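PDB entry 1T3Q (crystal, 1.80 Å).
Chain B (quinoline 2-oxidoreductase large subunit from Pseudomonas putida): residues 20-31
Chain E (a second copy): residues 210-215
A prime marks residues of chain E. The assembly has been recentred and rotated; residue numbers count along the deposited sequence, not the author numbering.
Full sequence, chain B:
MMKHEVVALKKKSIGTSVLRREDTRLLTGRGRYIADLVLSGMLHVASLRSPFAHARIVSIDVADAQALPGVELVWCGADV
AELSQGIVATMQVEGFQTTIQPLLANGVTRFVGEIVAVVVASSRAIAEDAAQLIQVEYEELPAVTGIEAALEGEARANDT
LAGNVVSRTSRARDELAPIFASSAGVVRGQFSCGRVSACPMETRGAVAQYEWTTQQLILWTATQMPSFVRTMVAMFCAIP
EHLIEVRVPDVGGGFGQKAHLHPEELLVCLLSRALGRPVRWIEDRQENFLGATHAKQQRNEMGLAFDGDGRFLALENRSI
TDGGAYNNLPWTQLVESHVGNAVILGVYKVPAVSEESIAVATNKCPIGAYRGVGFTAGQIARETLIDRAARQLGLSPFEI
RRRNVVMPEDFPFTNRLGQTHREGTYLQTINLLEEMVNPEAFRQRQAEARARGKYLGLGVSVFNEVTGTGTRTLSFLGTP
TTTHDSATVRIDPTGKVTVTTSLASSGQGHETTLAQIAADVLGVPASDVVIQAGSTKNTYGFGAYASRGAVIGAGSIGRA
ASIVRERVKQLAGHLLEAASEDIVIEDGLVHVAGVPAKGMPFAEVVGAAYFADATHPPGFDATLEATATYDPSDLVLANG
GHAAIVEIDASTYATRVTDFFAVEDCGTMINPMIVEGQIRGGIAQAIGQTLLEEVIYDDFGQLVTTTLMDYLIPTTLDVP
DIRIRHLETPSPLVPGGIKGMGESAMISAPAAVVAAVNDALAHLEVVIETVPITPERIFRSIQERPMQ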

# COMPACT_ATOMS: atom_id res chain seq x y z
N ARG B 20 16.79 -12.66 -14.86
CA ARG B 20 16.26 -11.79 -13.81
C ARG B 20 14.75 -11.83 -13.64
O ARG B 20 14.00 -11.62 -14.59
CB ARG B 20 16.71 -10.35 -14.03
CG ARG B 20 18.22 -10.20 -14.21
CD ARG B 20 18.67 -8.79 -13.85
NE ARG B 20 17.71 -7.80 -14.33
CZ ARG B 20 17.67 -6.54 -13.92
NH1 ARG B 20 16.76 -5.71 -14.41
NH2 ARG B 20 18.56 -6.11 -13.03
N ARG B 21 14.29 -12.09 -12.42
CA ARG B 21 12.86 -12.13 -12.17
C ARG B 21 12.22 -10.75 -12.24
O ARG B 21 11.02 -10.63 -12.50
CB ARG B 21 12.58 -12.80 -10.82
CG ARG B 21 13.38 -12.27 -9.66
CD ARG B 21 13.18 -13.14 -8.42
NE ARG B 21 13.63 -14.52 -8.63
CZ ARG B 21 13.59 -15.47 -7.70
NH1 ARG B 21 14.01 -16.70 -7.97
NH2 ARG B 21 13.14 -15.20 -6.48
N GLU B 22 13.00 -9.69 -12.03
CA GLU B 22 12.43 -8.35 -12.08
C GLU B 22 12.18 -7.83 -13.49
O GLU B 22 11.39 -6.91 -13.69
CB GLU B 22 13.31 -7.35 -11.31
CG GLU B 22 14.76 -7.29 -11.77
CD GLU B 22 15.68 -8.17 -10.93
OE1 GLU B 22 15.46 -9.40 -10.90
OE2 GLU B 22 16.62 -7.63 -10.30
N ASP B 23 12.84 -8.43 -14.48
CA ASP B 23 12.71 -8.00 -15.87
C ASP B 23 11.30 -7.96 -16.42
O ASP B 23 10.97 -7.06 -17.19
CB ASP B 23 13.56 -8.88 -16.79
CG ASP B 23 15.04 -8.58 -16.70
OD1 ASP B 23 15.45 -7.74 -15.86
OD2 ASP B 23 15.81 -9.19 -17.47
N THR B 24 10.47 -8.92 -16.04
CA THR B 24 9.12 -8.98 -16.59
C THR B 24 8.27 -7.75 -16.29
O THR B 24 7.62 -7.22 -17.18
CB THR B 24 8.40 -10.27 -16.14
OG1 THR B 24 9.20 -11.40 -16.53
CG2 THR B 24 7.04 -10.39 -16.82
N ARG B 25 8.28 -7.28 -15.05
CA ARG B 25 7.49 -6.09 -14.76
C ARG B 25 8.15 -4.85 -15.36
O ARG B 25 7.46 -3.91 -15.76
CB ARG B 25 7.28 -5.91 -13.25
CG ARG B 25 8.51 -5.51 -12.44
CD ARG B 25 8.07 -5.19 -11.00
NE ARG B 25 9.19 -4.87 -10.10
CZ ARG B 25 10.05 -5.76 -9.62
NH1 ARG B 25 9.93 -7.05 -9.94
NH2 ARG B 25 11.02 -5.38 -8.79
N LEU B 26 9.47 -4.85 -15.43
CA LEU B 26 10.22 -3.71 -15.95
C LEU B 26 10.17 -3.58 -17.48
O LEU B 26 10.54 -2.55 -18.03
CB LEU B 26 11.67 -3.76 -15.47
CG LEU B 26 11.87 -3.75 -13.94
CD1 LEU B 26 13.36 -3.89 -13.63
CD2 LEU B 26 11.30 -2.47 -13.34
N LEU B 27 9.72 -4.63 -18.15
CA LEU B 27 9.63 -4.63 -19.62
C LEU B 27 8.19 -4.39 -20.08
O LEU B 27 7.94 -4.19 -21.27
CB LEU B 27 10.12 -5.97 -20.19
CG LEU B 27 11.63 -6.21 -20.28
CD1 LEU B 27 11.91 -7.71 -20.32
CD2 LEU B 27 12.17 -5.51 -21.51
N THR B 28 7.25 -4.42 -19.14
CA THR B 28 5.85 -4.24 -19.46
C THR B 28 5.25 -2.95 -18.92
O THR B 28 4.03 -2.77 -18.93
CB THR B 28 5.02 -5.41 -18.93
OG1 THR B 28 5.27 -5.56 -17.52
CG2 THR B 28 5.40 -6.70 -19.65
N GLY B 29 6.11 -2.05 -18.44
CA GLY B 29 5.62 -0.80 -17.90
C GLY B 29 5.01 -0.97 -16.52
O GLY B 29 4.30 -0.09 -16.04
N ARG B 30 5.28 -2.10 -15.88
CA ARG B 30 4.71 -2.35 -14.56
C ARG B 30 5.70 -2.23 -13.40
O ARG B 30 5.46 -2.75 -12.31
CB ARG B 30 4.02 -3.70 -14.54
CG ARG B 30 2.86 -3.78 -15.52
CD ARG B 30 1.91 -4.89 -15.14
NE ARG B 30 0.79 -4.98 -16.07
CZ ARG B 30 -0.30 -5.71 -15.84
NH1 ARG B 30 -1.28 -5.75 -16.74
NH2 ARG B 30 -0.41 -6.39 -14.71
N GLY B 31 6.81 -1.55 -13.65
CA GLY B 31 7.77 -1.34 -12.58
C GLY B 31 7.09 -0.26 -11.75
O GLY B 31 6.22 0.44 -12.27
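Chain E 210-215: YEWTTQ

A single carboxylate oxygen, Glu211′ OE1, does double duty in this contact: it receives Arg30 of the other copy and, at the same time, braces the turn that carries it. Arg30 NH2 donates to Glu211′ OE1 at 2.9 Å in a salt bridge, with the oxygen at the edge of the guanidinium, near its plane. Within chain E, Thr213′ OG1 donates to the same Glu211′ OE1 at 2.6 Å, and Thr213′ N reaches Glu211′ OE1 at 3.2 Å. The example illustrates a general principle: one carboxylate oxygen can serve its own turn and a partner's charge at once, here accepting from Thr213′ OG1, Thr213′ N and Arg30 NH2.

Chain E arrives as a strand at Tyr210′ and then turns. Thr214′ N donates to Glu211′ O at 3.2 Å, and Gln215′ enters positive phi. The fit is that of a turn resting on a short helix and the loop after it, and Thr213′ is its centre, its CA 4.9 Å from Arg25 CA. The CA-to-CB bond of Thr213′ points toward chain B; its OG1 lies 3.4 Å from Arg25 CB, and its CG2 lies 3.4 Å from Thr28 OG1. That hydroxyl is engaged within its own chain, Thr28 OG1 donating to Thr24 O at 2.9 Å.

Trp212′ extends the contact. Its NE1 lies over one face of the Arg30 guanidinium, 3.6 Å from Arg30 CZ, while its CZ3 approaches Thr24 CG2 at 3.8 Å and its CH2 approaches Thr28 CG2 at 4.0 Å. Arg30 thus meets a carboxylate at its edge and an indole over a face.

Water completes the backbone fit. Arg21 O and Thr213′ O are 4.4 Å apart, and one water donates to both, at 2.7 Å from Arg21 O and 2.8 Å from Thr213′ O, while accepting from Arg25 N at 3.2 Å.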

# COMPACT_ATOMS: atom_id res chain seq x y z
N TYR E 210 -3.82 -10.03 -8.07
CA TYR E 210 -2.81 -10.91 -8.64
C TYR E 210 -2.05 -10.16 -9.72
O TYR E 210 -2.66 -9.52 -10.59
CB TYR E 210 -3.45 -12.16 -9.24
CG TYR E 210 -2.42 -13.16 -9.72
CD1 TYR E 210 -1.87 -14.10 -8.85
CD2 TYR E 210 -1.97 -13.13 -11.04
CE1 TYR E 210 -0.88 -14.98 -9.28
CE2 TYR E 210 -0.98 -14.01 -11.48
CZ TYR E 210 -0.44 -14.93 -10.59
OH TYR E 210 0.54 -15.79 -11.03
N GLU E 211 -0.73 -10.23 -9.67
CA GLU E 211 0.14 -9.54 -10.62
C GLU E 211 0.91 -10.58 -11.44
O GLU E 211 1.85 -11.20 -10.94
CB GLU E 211 1.12 -8.64 -9.86
CG GLU E 211 2.11 -7.90 -10.75
CD GLU E 211 1.41 -7.16 -11.87
OE1 GLU E 211 1.76 -7.40 -13.05
OE2 GLU E 211 0.52 -6.34 -11.58
N TRP E 212 0.54 -10.75 -12.70
CA TRP E 212 1.21 -11.74 -13.53
C TRP E 212 2.69 -11.49 -13.78
O TRP E 212 3.45 -12.45 -13.91
CB TRP E 212 0.49 -11.93 -14.87
CG TRP E 212 0.70 -10.84 -15.88
CD1 TRP E 212 -0.06 -9.72 -16.06
CD2 TRP E 212 1.73 -10.79 -16.88
NE1 TRP E 212 0.43 -8.98 -17.12
CE2 TRP E 212 1.52 -9.62 -17.64
CE3 TRP E 212 2.80 -11.63 -17.21
CZ2 TRP E 212 2.35 -9.26 -18.71
CZ3 TRP E 212 3.62 -11.27 -18.29
CH2 TRP E 212 3.39 -10.10 -19.02
N THR E 213 3.11 -10.23 -13.82
CA THR E 213 4.52 -9.95 -14.08
C THR E 213 5.48 -10.36 -12.96
O THR E 213 6.69 -10.39 -13.16
CB THR E 213 4.76 -8.45 -14.41
OG1 THR E 213 4.36 -7.63 -13.30
CG2 THR E 213 3.96 -8.04 -15.65
N THR E 214 4.93 -10.68 -11.79
CA THR E 214 5.74 -11.10 -10.65
C THR E 214 5.21 -12.42 -10.09
O THR E 214 5.87 -13.08 -9.27
CB THR E 214 5.70 -10.07 -9.51
OG1 THR E 214 4.35 -9.95 -9.02
CG2 THR E 214 6.18 -8.71 -10.01
N GLN E 215 4.02 -12.81 -10.55
CA GLN E 215 3.35 -14.02 -10.11
C GLN E 215 3.00 -13.94 -8.63
O GLN E 215 2.76 -14.96 -7.97
CB GLN E 215 4.23 -15.25 -10.40
CG GLN E 215 4.43 -15.50 -11.88
CD GLN E 215 5.37 -16.66 -12.16
OE1 GLN E 215 5.14 -17.78 -11.71
NE2 GLN E 215 6.44 -16.39 -12.90
O HOH W 1 8.94 -8.94 -12.45
O HOH W 2 8.70 -13.09 -13.15
O HOH W 3 4.31 -5.10 -11.16